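Local coordinates for protein Cfl (Pectobacterium brasiliense, PDB 7A9J) that probably activates carboxylic acids such as coronafacic acid as acyl-adenylates, as ATP-dependent AMP-binding enzymes do, and joins them to amines to form amides, at residues H329-Y334 with V343-D348; C314-S319 with H347-I352; P355-P360 with G416-L421; A277-T282 with S303-V308. The protein carries 1 engineered substitution. All blocks are in the same frame, centred on the assembly; numbering follows the deposited sequence.

Interaction 1: residues H329-Y334 with V343-D348; sequences HLQSSY and VIYHHD. With R4Z (6-ethyl-1-oxidanylidene-indene-4-carboxylic acid), chain B.
Gln331 and Tyr345 join two antiparallel strands of a beta hairpin through their side chains, a worked example of how a buried amide can be tied down there. CB of Gln331 rests on the carbonyl of His346, 3.3 Å from its O. CG, held anti to the carbonyl carbon (chi1 -56°), runs past the carbonyl O of His347, and the extended chain carries the amide on to Tyr345. There OE1 accepts a short bond from the phenol, 2.6 Å from Tyr345 OH; it lies at the edge of that ring and in its plane, while the hydroxyl comes from above the amide plane. Gln331 NE2 lies 3.3 Å from His347 O, too poorly angled to bond. The ring and amide planes stand 64° apart. The same hydroxyl also bonds to Asn218 outside the hairpin.

Backbone bonds pair Ser332 with His346 in both directions. Further along, Tyr334 O accepts from both Ile344 N and Val343 N, the signature of a classic beta bulge. Tyr334 and Ile344 lie side by side, CD1 to CD1 at 4.0 Å, and Tyr334 OH is hydrogen-bonded to Asp408. On the sheet face carrying Tyr345, Ser333 OG donates to the ketone O01 of the bound oxo-indene carboxylic acid (2.7 Å). At the far end two waters link Asp348 OD2 to the 329-334 segment, one reaching His329 ND1 and the other Leu330 O.

Strand 306-311 flanks the hairpin on the side of 331-335, strand 356-360 on the side of 342-346; helix 316-326 packs on Leu330, and strand 376-381 covers Tyr334 and Ile344.

Interaction 2: residues C314-S319 with H347-I352; sequences CATELS and HDIYAI
Apolar packing carries most of this contact, and Ile349 does most of it by setting its branches against the first turn of a helix. Its CG2 methyl, placed anti to the backbone N by chi1 of -58°, meets Thr316 CA at 3.5 Å and touches Thr316 OG1 and Ser319 OG as well. CD1, at the end of the other branch, reaches the methyl of Ala315, 3.9 Å from its CB. Between these two branches and the backbone, CB of Ile349 sits against CB of Ser319 (3.6 Å). Next along the chain, Tyr350 presents its CA and CB to the hydroxyl of Ser319, while its ring stacks on Phe323 further along the helix.

The setting is the start of helix 316-326, with Ala315 at the N-cap position, facing a short 3-10 segment, residues 349-351, in the connection between strands 342-346 and 356-360. This belongs to the AMP-binding part of the protein, and the 3-10 turn is closed by its own backbone bonds, Ala351 N to Asp348 O and Ile352 N to Ile349 O.

Between the two segments the polar link runs through water: one molecule lies 2.8 Å from Thr316 OG1 and, at 2.8 Å, is placed to donate to Ile349 O. Ser319 OG turns back to donate to Thr316 O, 2.9 Å away and 27° off the carbonyl plane, so the hydroxyl is engaged by its own helix while its flank meets Ile349 and Tyr350. Thr316 OG1 bonds in addition to the backbone N of Ser356, at the head of the next strand.

Interaction 3: residues P355-P360 with G416-L421; sequences PSIGWP and GNLIFL. Engineered in segment 416-421: Gly416 (natural residue Arg).
Phe420 N donates to Pro355 O at 2.9 Å, almost straight at the hydrogen (177°) although it approaches from above the carbonyl plane. Ile357 N to Leu418 O follows, and then Leu418 N to Gly358 O, so that three backbone bonds zip the antiparallel strands 356-360 and 418-423, illustrating how residues far apart in sequence become edge-to-edge neighbours in a beta sheet. Ser356 and Ile419 form a non-hydrogen-bonded pair. Around Gly358 the pairing becomes irregular: Asn417 OD1 takes a weak bond from Gly358 N (3.2 Å), bent to 121° at the hydrogen. Gly358 has backbone angles at which a beta carbon would collide with the carbonyl O of Ile357.

Outward from the backbone, Ile357 fills one side. Its CG1 lies on Leu418 CB (3.6 Å), and CG2 meets CD1 of the Phe420 ring at 3.7 Å. Phe420 and Pro355 also pack on helix 437-445, and Ile344 of the adjoining strand covers Ile357 and Leu418. Ser356, whose hydroxyl bonds to His346, sets its CB near Asn417 ND2 and Ile419 CD1.

At the other end the indole of Trp359 lies across Asn417, with its ring and the amide only 20° apart in plane. Trp359 NE1 is bonded to the carbonyl of Asn415, and the opening of the second segment is Gly416, an engineered residue replacing the natural arginine; its carbonyl carbon lies 3.5 Å from Trp359 CD1. Over one face of the indole, offset toward the rim, sits CB of Asn417, 3.6 Å from Trp359 CZ2.

Interaction 4: residues A277-T282 with S303-V308; sequences AWIAGT and SETVCV
Trp278 crosses Val306 and Val308 at a slant, its indole lying along the two valines that follow each other on one face of the neighbouring strand. With CG anti to the backbone N (chi1 -174°), the five-membered ring is brought to Val306, where CD1 meets CG1 at 3.6 Å. The NE1-CE2-CZ2 side of the indole reaches Val308: CG2 of that valine sits 3.5 Å from Trp278 NE1 and 3.6 Å from Trp278 CZ2. One side chain thus bridges two residues of the partner strand.

On the reverse face Ile279 plays the matching part. Its CG1 crosses Thr305, touching the CG2 methyl at 3.8 Å, while CB and CD1 look onto the sulfur of Cys307 at a looser 4.2 Å. Phe286 of helix 283-294 covers both Ile279 and Cys307 from that side, and Ile245 of helix 240-251 packs on Trp278 from the other.

The two strands run 15° from parallel. Backbone bonds follow the usual stagger, Ala277 O to Val306 N, Ile279 N to Val306 O, Val308 N to Ile279 O and Gly281 N to Val308 O, and a water donates to both Ala277 O and Glu304 O at the start of the two strands.

Strand 278-281, helix 283-294 and strand 306-311 make a beta-alpha-beta unit, its parallel strands forming part of the core beside the acid-binding pocket of this AMP-binding enzyme.

In the fold
From the N terminus, interaction 4 comes first, closing the connection through helix 283-294 by laying strand 306-311 beside 278-281. The chain then passes helix 316-326, where interaction 2 opens; its loop runs to the turn at 347-352 and encloses interaction 1, the hairpin 331-346, and the second segments of the two overlap at His347 and Asp348. Interaction 3 opens only after both have closed, and spans the longest gap, bringing strand 418-423 back to 356-360. Strand contacts join the series: 331-335 lies against 306-311, and 342-346 against 356-360. Interaction 2 adds the helix start, its Thr316 reaching Ser356 of interaction 3, whereas interactions 3 and 4 stand about 20 Å apart between centres.

Interaction 1: residues H329-Y334 with V343-D348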
# COMPACT_ATOMS: atom_id res chain seq x y z
N HIS A 329 -0.89 -18.78 0.68
CA HIS A 329 -2.30 -18.39 0.76
C HIS A 329 -2.33 -16.88 0.91
O HIS A 329 -2.11 -16.35 2.01
CB HIS A 329 -2.96 -19.08 1.94
CG HIS A 329 -2.79 -20.57 1.92
ND1 HIS A 329 -3.75 -21.42 1.43
CD2 HIS A 329 -1.74 -21.36 2.30
CE1 HIS A 329 -3.33 -22.67 1.53
NE2 HIS A 329 -2.11 -22.66 2.06
N LEU A 330 -2.49 -16.18 -0.22
CA LEU A 330 -2.37 -14.73 -0.23
C LEU A 330 -3.43 -14.08 0.66
O LEU A 330 -4.57 -14.56 0.76
CB LEU A 330 -2.51 -14.20 -1.67
CG LEU A 330 -2.15 -12.71 -1.87
CD1 LEU A 330 -0.62 -12.45 -1.67
CD2 LEU A 330 -2.55 -12.36 -3.34
N GLN A 331 -3.05 -12.97 1.27
CA GLN A 331 -3.93 -12.16 2.08
C GLN A 331 -4.03 -10.81 1.39
O GLN A 331 -3.18 -10.46 0.58
CB GLN A 331 -3.38 -12.01 3.52
CG GLN A 331 -3.15 -13.40 4.12
CD GLN A 331 -2.82 -13.34 5.62
OE1 GLN A 331 -2.67 -12.27 6.18
NE2 GLN A 331 -2.80 -14.49 6.26
N SER A 332 -4.99 -10.01 1.82
CA SER A 332 -5.00 -8.65 1.29
C SER A 332 -5.38 -7.67 2.38
O SER A 332 -6.03 -8.00 3.36
CB SER A 332 -5.97 -8.50 0.06
OG SER A 332 -7.29 -8.87 0.42
N SER A 333 -4.99 -6.42 2.13
CA SER A 333 -5.30 -5.33 3.03
C SER A 333 -5.85 -4.21 2.18
O SER A 333 -5.42 -3.99 1.06
CB SER A 333 -3.98 -4.92 3.81
OG SER A 333 -4.30 -3.90 4.75
N TYR A 334 -6.87 -3.56 2.69
CA TYR A 334 -7.56 -2.53 1.94
C TYR A 334 -7.61 -1.31 2.83
O TYR A 334 -8.12 -1.38 3.94
CB TYR A 334 -8.96 -3.02 1.59
CG TYR A 334 -9.93 -2.05 0.93
CD1 TYR A 334 -10.60 -1.07 1.67
CD2 TYR A 334 -10.25 -2.19 -0.42
CE1 TYR A 334 -11.58 -0.24 1.05
CE2 TYR A 334 -11.18 -1.33 -1.03
CZ TYR A 334 -11.86 -0.39 -0.28
OH TYR A 334 -12.82 0.44 -0.91
N VAL A 343 -8.26 -0.78 6.80
CA VAL A 343 -9.56 -0.91 7.47
C VAL A 343 -10.25 -2.23 7.20
O VAL A 343 -11.16 -2.60 7.94
CB VAL A 343 -10.50 0.25 7.07
CG1 VAL A 343 -9.93 1.56 7.69
CG2 VAL A 343 -10.65 0.37 5.53
N ILE A 344 -9.93 -2.91 6.11
CA ILE A 344 -10.57 -4.17 5.76
C ILE A 344 -9.46 -5.15 5.42
O ILE A 344 -8.51 -4.80 4.70
CB ILE A 344 -11.57 -3.99 4.60
CG1 ILE A 344 -12.75 -3.16 5.07
CG2 ILE A 344 -12.06 -5.37 4.14
CD1 ILE A 344 -13.63 -2.53 3.90
N TYR A 345 -9.56 -6.35 5.95
CA TYR A 345 -8.48 -7.31 5.87
C TYR A 345 -9.01 -8.66 5.44
O TYR A 345 -9.98 -9.15 6.02
CB TYR A 345 -7.82 -7.36 7.23
CG TYR A 345 -6.83 -8.48 7.47
CD1 TYR A 345 -5.81 -8.74 6.58
CD2 TYR A 345 -6.93 -9.25 8.63
CE1 TYR A 345 -4.87 -9.78 6.81
CE2 TYR A 345 -6.02 -10.30 8.88
CZ TYR A 345 -4.99 -10.55 7.96
OH TYR A 345 -4.09 -11.56 8.23
N HIS A 346 -8.37 -9.25 4.43
CA HIS A 346 -8.76 -10.56 3.96
C HIS A 346 -7.67 -11.54 4.35
O HIS A 346 -6.60 -11.56 3.73
CB HIS A 346 -9.01 -10.56 2.45
CG HIS A 346 -9.89 -11.67 2.04
ND1 HIS A 346 -9.91 -12.87 2.72
CD2 HIS A 346 -10.85 -11.76 1.07
CE1 HIS A 346 -10.85 -13.65 2.18
NE2 HIS A 346 -11.44 -12.99 1.20
N HIS A 347 -7.90 -12.30 5.41
CA HIS A 347 -6.82 -13.17 5.88
C HIS A 347 -6.72 -14.45 5.05
O HIS A 347 -5.83 -15.24 5.30
CB HIS A 347 -7.06 -13.51 7.36
CG HIS A 347 -8.37 -14.17 7.58
ND1 HIS A 347 -9.53 -13.45 7.76
CD2 HIS A 347 -8.70 -15.48 7.64
CE1 HIS A 347 -10.54 -14.30 7.93
NE2 HIS A 347 -10.08 -15.53 7.84
N ASP A 348 -7.57 -14.67 4.02
CA ASP A 348 -7.38 -15.86 3.19
C ASP A 348 -8.17 -15.72 1.86
O ASP A 348 -9.22 -16.28 1.69
CB ASP A 348 -7.85 -17.10 3.97
CG ASP A 348 -7.48 -18.41 3.32
OD1 ASP A 348 -7.79 -19.43 3.98
OD2 ASP A 348 -6.97 -18.49 2.16
C13 R4Z B . -3.09 4.00 4.75
C15 R4Z B . -3.43 1.61 3.98
C02 R4Z B . -3.61 -0.82 3.07
C03 R4Z B . -3.27 -1.56 1.95
C04 R4Z B . -2.69 -0.55 0.96
C05 R4Z B . -3.28 0.58 3.07
C06 R4Z B . -2.68 0.83 1.81
C07 R4Z B . -2.24 2.12 1.53
C08 R4Z B . -1.58 2.42 0.17
C11 R4Z B . -2.35 3.14 2.48
C12 R4Z B . -2.95 2.90 3.73
C14 R4Z B . -1.73 4.25 5.47
O01 R4Z B . -4.16 -1.33 4.01
O09 R4Z B . -0.94 3.49 0.07
O10 R4Z B . -1.69 1.63 -0.83
O HOH W 1 -6.58 -20.74 1.15
O HOH W 2 -5.44 -17.12 0.29

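Interaction 2: residues C314-S319 with H347-I352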
# COMPACT_ATOMS: atom_id res chain seq x y z
N CYS A 314 -9.35 -5.45 -5.16
CA CYS A 314 -9.54 -6.85 -4.82
C CYS A 314 -8.41 -7.68 -5.44
O CYS A 314 -8.01 -7.45 -6.59
CB CYS A 314 -10.90 -7.26 -5.32
SG CYS A 314 -11.25 -9.01 -5.29
N ALA A 315 -7.86 -8.62 -4.66
CA ALA A 315 -6.78 -9.44 -5.18
C ALA A 315 -7.17 -10.90 -5.36
O ALA A 315 -6.32 -11.81 -5.28
CB ALA A 315 -5.55 -9.29 -4.25
N THR A 316 -8.44 -11.17 -5.70
CA THR A 316 -8.84 -12.56 -5.77
C THR A 316 -8.18 -13.30 -6.93
O THR A 316 -7.81 -14.47 -6.78
CB THR A 316 -10.40 -12.63 -5.86
OG1 THR A 316 -10.94 -12.09 -4.62
CG2 THR A 316 -10.89 -14.08 -6.12
N GLU A 317 -8.09 -12.70 -8.12
CA GLU A 317 -7.46 -13.45 -9.22
C GLU A 317 -5.98 -13.67 -8.94
O GLU A 317 -5.42 -14.74 -9.23
CB GLU A 317 -7.66 -12.70 -10.54
CG GLU A 317 -6.85 -13.25 -11.67
CD GLU A 317 -6.84 -12.31 -12.87
OE1 GLU A 317 -5.74 -11.94 -13.33
OE2 GLU A 317 -7.95 -11.93 -13.33
N LEU A 318 -5.32 -12.66 -8.41
CA LEU A 318 -3.92 -12.81 -8.03
C LEU A 318 -3.74 -13.96 -7.02
O LEU A 318 -2.79 -14.74 -7.11
CB LEU A 318 -3.44 -11.49 -7.44
CG LEU A 318 -2.04 -11.47 -6.78
CD1 LEU A 318 -1.01 -12.03 -7.70
CD2 LEU A 318 -1.75 -10.04 -6.41
N SER A 319 -4.66 -14.09 -6.06
CA SER A 319 -4.49 -15.15 -5.05
C SER A 319 -4.52 -16.53 -5.68
O SER A 319 -3.81 -17.45 -5.22
CB SER A 319 -5.57 -15.02 -3.96
OG SER A 319 -6.76 -15.66 -4.40
N HIS A 347 -7.90 -12.30 5.41
CA HIS A 347 -6.82 -13.17 5.88
C HIS A 347 -6.72 -14.45 5.05
O HIS A 347 -5.83 -15.24 5.30
CB HIS A 347 -7.06 -13.51 7.36
CG HIS A 347 -8.37 -14.17 7.58
ND1 HIS A 347 -9.53 -13.45 7.76
CD2 HIS A 347 -8.70 -15.48 7.64
CE1 HIS A 347 -10.54 -14.30 7.93
NE2 HIS A 347 -10.08 -15.53 7.84
N ASP A 348 -7.57 -14.67 4.02
CA ASP A 348 -7.38 -15.86 3.19
C ASP A 348 -8.17 -15.72 1.86
O ASP A 348 -9.22 -16.28 1.69
CB ASP A 348 -7.85 -17.10 3.97
CG ASP A 348 -7.48 -18.41 3.32
OD1 ASP A 348 -7.79 -19.43 3.98
OD2 ASP A 348 -6.97 -18.49 2.16
N ILE A 349 -7.63 -14.94 0.92
CA ILE A 349 -8.39 -14.58 -0.29
C ILE A 349 -8.82 -15.81 -1.04
O ILE A 349 -9.95 -15.90 -1.54
CB ILE A 349 -7.52 -13.69 -1.18
CG1 ILE A 349 -7.08 -12.45 -0.42
CG2 ILE A 349 -8.41 -13.30 -2.42
CD1 ILE A 349 -5.96 -11.69 -1.22
N TYR A 350 -7.90 -16.77 -1.19
CA TYR A 350 -8.14 -17.86 -2.09
C TYR A 350 -9.23 -18.79 -1.56
O TYR A 350 -9.84 -19.53 -2.33
CB TYR A 350 -6.82 -18.59 -2.31
CG TYR A 350 -6.89 -19.69 -3.31
CD1 TYR A 350 -7.43 -19.49 -4.61
CD2 TYR A 350 -6.44 -20.95 -2.99
CE1 TYR A 350 -7.49 -20.50 -5.50
CE2 TYR A 350 -6.49 -21.99 -3.90
CZ TYR A 350 -7.01 -21.76 -5.17
OH TYR A 350 -7.09 -22.78 -6.07
N ALA A 351 -9.49 -18.74 -0.24
CA ALA A 351 -10.55 -19.58 0.33
C ALA A 351 -11.95 -19.21 -0.19
O ALA A 351 -12.91 -20.00 -0.10
CB ALA A 351 -10.52 -19.45 1.85
N ILE A 352 -12.10 -17.98 -0.65
CA ILE A 352 -13.40 -17.48 -1.13
C ILE A 352 -13.37 -17.48 -2.65
O ILE A 352 -12.52 -16.80 -3.24
CB ILE A 352 -13.66 -16.05 -0.61
CG1 ILE A 352 -13.43 -15.97 0.93
CG2 ILE A 352 -15.07 -15.62 -1.01
CD1 ILE A 352 -14.26 -16.92 1.65
O HOH W 3 -11.70 -14.02 -2.77

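Interaction 3: residues P355-P360 with G416-L421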
# COMPACT_ATOMS: atom_id res chain seq x y z
N PRO A 355 -14.80 -12.93 -5.96
CA PRO A 355 -13.99 -11.77 -5.60
C PRO A 355 -14.45 -11.13 -4.30
O PRO A 355 -15.64 -10.90 -4.07
CB PRO A 355 -14.17 -10.82 -6.79
CG PRO A 355 -14.53 -11.71 -7.91
CD PRO A 355 -15.51 -12.71 -7.25
N SER A 356 -13.51 -10.96 -3.40
CA SER A 356 -13.85 -10.43 -2.09
C SER A 356 -12.70 -9.64 -1.48
O SER A 356 -11.52 -9.77 -1.84
CB SER A 356 -14.31 -11.58 -1.15
OG SER A 356 -13.19 -12.40 -0.84
N ILE A 357 -13.07 -8.72 -0.62
CA ILE A 357 -12.05 -7.96 0.07
C ILE A 357 -11.93 -8.25 1.55
O ILE A 357 -10.99 -7.70 2.20
CB ILE A 357 -12.20 -6.45 -0.12
CG1 ILE A 357 -13.56 -5.98 0.40
CG2 ILE A 357 -11.91 -6.11 -1.58
CD1 ILE A 357 -13.73 -4.48 0.21
N GLY A 358 -12.75 -9.11 2.11
CA GLY A 358 -12.47 -9.45 3.49
C GLY A 358 -13.38 -8.77 4.50
O GLY A 358 -14.51 -8.34 4.19
N TRP A 359 -12.88 -8.63 5.72
CA TRP A 359 -13.67 -8.24 6.85
C TRP A 359 -13.22 -6.91 7.41
O TRP A 359 -12.01 -6.70 7.59
CB TRP A 359 -13.58 -9.30 7.96
CG TRP A 359 -14.27 -10.58 7.65
CD1 TRP A 359 -15.55 -10.92 8.04
CD2 TRP A 359 -13.82 -11.67 6.79
NE1 TRP A 359 -15.88 -12.15 7.54
CE2 TRP A 359 -14.84 -12.63 6.79
CE3 TRP A 359 -12.61 -11.95 6.12
CZ2 TRP A 359 -14.75 -13.84 6.06
CZ3 TRP A 359 -12.51 -13.14 5.40
CH2 TRP A 359 -13.60 -14.06 5.36
N PRO A 360 -14.14 -6.08 7.91
CA PRO A 360 -13.71 -4.86 8.63
C PRO A 360 -12.87 -5.21 9.85
O PRO A 360 -13.17 -6.13 10.61
CB PRO A 360 -15.04 -4.20 9.05
CG PRO A 360 -16.02 -4.67 7.92
CD PRO A 360 -15.61 -6.13 7.71
N GLY A 416 -20.06 -11.57 7.44
CA GLY A 416 -19.34 -10.31 7.42
C GLY A 416 -18.44 -10.06 6.23
O GLY A 416 -17.95 -8.93 6.08
N ASN A 417 -18.12 -11.08 5.45
CA ASN A 417 -17.20 -10.90 4.34
C ASN A 417 -17.80 -9.96 3.28
O ASN A 417 -18.99 -10.03 2.99
CB ASN A 417 -16.89 -12.26 3.70
CG ASN A 417 -15.80 -12.17 2.65
OD1 ASN A 417 -14.99 -11.26 2.65
ND2 ASN A 417 -15.81 -13.13 1.71
N LEU A 418 -16.96 -9.03 2.78
CA LEU A 418 -17.41 -8.07 1.77
C LEU A 418 -17.07 -8.64 0.41
O LEU A 418 -15.92 -8.68 -0.01
CB LEU A 418 -16.74 -6.72 2.00
CG LEU A 418 -17.27 -6.20 3.36
CD1 LEU A 418 -16.40 -5.01 3.70
CD2 LEU A 418 -18.77 -5.72 3.22
N ILE A 419 -18.08 -9.15 -0.26
CA ILE A 419 -17.93 -9.51 -1.66
C ILE A 419 -17.70 -8.27 -2.49
O ILE A 419 -18.39 -7.25 -2.35
CB ILE A 419 -19.20 -10.26 -2.10
CG1 ILE A 419 -19.36 -11.57 -1.38
CG2 ILE A 419 -19.16 -10.46 -3.58
CD1 ILE A 419 -18.13 -12.49 -1.21
N PHE A 420 -16.78 -8.35 -3.42
CA PHE A 420 -16.36 -7.18 -4.18
C PHE A 420 -17.01 -7.20 -5.55
O PHE A 420 -16.86 -8.17 -6.30
CB PHE A 420 -14.83 -7.10 -4.28
CG PHE A 420 -14.34 -5.84 -4.90
CD1 PHE A 420 -14.25 -4.69 -4.13
CD2 PHE A 420 -13.83 -5.84 -6.18
CE1 PHE A 420 -13.75 -3.53 -4.69
CE2 PHE A 420 -13.32 -4.67 -6.74
CZ PHE A 420 -13.31 -3.53 -6.00
N LEU A 421 -17.74 -6.15 -5.86
CA LEU A 421 -18.49 -6.10 -7.11
C LEU A 421 -17.87 -5.10 -8.07
O LEU A 421 -18.47 -4.79 -9.13
CB LEU A 421 -19.96 -5.75 -6.84
CG LEU A 421 -20.57 -6.78 -5.89
CD1 LEU A 421 -21.99 -6.41 -5.58
CD2 LEU A 421 -20.55 -8.10 -6.61

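Interaction 4: residues A277-T282 with S303-V308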
# COMPACT_ATOMS: atom_id res chain seq x y z
N ALA A 277 9.44 -13.82 7.09
CA ALA A 277 8.26 -14.58 7.50
C ALA A 277 6.98 -13.98 6.95
O ALA A 277 5.95 -14.67 6.91
CB ALA A 277 8.14 -14.64 9.03
N TRP A 278 7.03 -12.71 6.54
CA TRP A 278 5.82 -11.96 6.19
C TRP A 278 6.24 -10.91 5.19
O TRP A 278 7.28 -10.26 5.38
CB TRP A 278 5.24 -11.34 7.46
CG TRP A 278 3.90 -10.63 7.29
CD1 TRP A 278 2.68 -11.15 7.60
CD2 TRP A 278 3.69 -9.27 6.95
NE1 TRP A 278 1.71 -10.19 7.45
CE2 TRP A 278 2.31 -9.03 7.03
CE3 TRP A 278 4.57 -8.23 6.56
CZ2 TRP A 278 1.75 -7.78 6.75
CZ3 TRP A 278 4.01 -6.98 6.26
CH2 TRP A 278 2.61 -6.75 6.38
N ILE A 279 5.47 -10.77 4.10
CA ILE A 279 5.83 -9.85 3.02
C ILE A 279 4.58 -9.06 2.67
O ILE A 279 3.57 -9.65 2.23
CB ILE A 279 6.30 -10.60 1.76
CG1 ILE A 279 7.46 -11.55 2.10
CG2 ILE A 279 6.67 -9.60 0.68
CD1 ILE A 279 7.90 -12.37 0.87
N ALA A 280 4.66 -7.75 2.78
CA ALA A 280 3.64 -6.87 2.20
C ALA A 280 4.09 -6.33 0.85
O ALA A 280 5.27 -6.10 0.62
CB ALA A 280 3.32 -5.71 3.16
N GLY A 281 3.13 -6.12 -0.06
CA GLY A 281 3.53 -5.56 -1.35
C GLY A 281 2.28 -5.13 -2.11
O GLY A 281 1.15 -5.38 -1.67
N THR A 282 2.50 -4.40 -3.19
CA THR A 282 1.38 -4.19 -4.16
C THR A 282 1.03 -5.46 -4.90
O THR A 282 1.82 -6.40 -4.97
CB THR A 282 1.75 -3.14 -5.19
OG1 THR A 282 2.78 -3.66 -6.05
CG2 THR A 282 2.17 -1.84 -4.49
N SER A 303 5.82 -21.20 0.67
CA SER A 303 4.67 -21.93 1.22
C SER A 303 4.42 -21.59 2.69
O SER A 303 3.26 -21.58 3.12
CB SER A 303 4.85 -23.45 1.03
OG SER A 303 6.03 -23.89 1.66
N GLU A 304 5.47 -21.34 3.47
CA GLU A 304 5.34 -20.95 4.88
C GLU A 304 5.28 -19.44 5.08
O GLU A 304 5.17 -18.98 6.23
CB GLU A 304 6.50 -21.50 5.70
CG GLU A 304 6.52 -23.02 5.87
CD GLU A 304 5.39 -23.51 6.75
OE1 GLU A 304 4.87 -24.61 6.48
OE2 GLU A 304 5.03 -22.80 7.72
N THR A 305 5.40 -18.65 4.02
CA THR A 305 5.48 -17.20 4.13
C THR A 305 4.10 -16.58 3.98
O THR A 305 3.31 -16.99 3.11
CB THR A 305 6.41 -16.64 3.05
OG1 THR A 305 7.67 -17.33 3.10
CG2 THR A 305 6.63 -15.09 3.25
N VAL A 306 3.81 -15.61 4.82
CA VAL A 306 2.50 -14.95 4.80
C VAL A 306 2.67 -13.71 3.95
O VAL A 306 3.47 -12.84 4.28
CB VAL A 306 2.01 -14.58 6.21
CG1 VAL A 306 0.71 -13.75 6.14
CG2 VAL A 306 1.75 -15.84 7.01
N CYS A 307 1.93 -13.63 2.84
CA CYS A 307 2.05 -12.49 1.92
C CYS A 307 0.75 -11.69 1.90
O CYS A 307 -0.34 -12.27 1.84
CB CYS A 307 2.35 -12.99 0.49
SG CYS A 307 3.99 -13.84 0.50
N VAL A 308 0.87 -10.36 1.93
CA VAL A 308 -0.27 -9.46 2.06
C VAL A 308 -0.21 -8.47 0.90
O VAL A 308 0.67 -7.60 0.87
CB VAL A 308 -0.30 -8.72 3.40
CG1 VAL A 308 -1.50 -7.75 3.43
CG2 VAL A 308 -0.35 -9.71 4.61
O HOH W 4 5.12 -16.88 8.34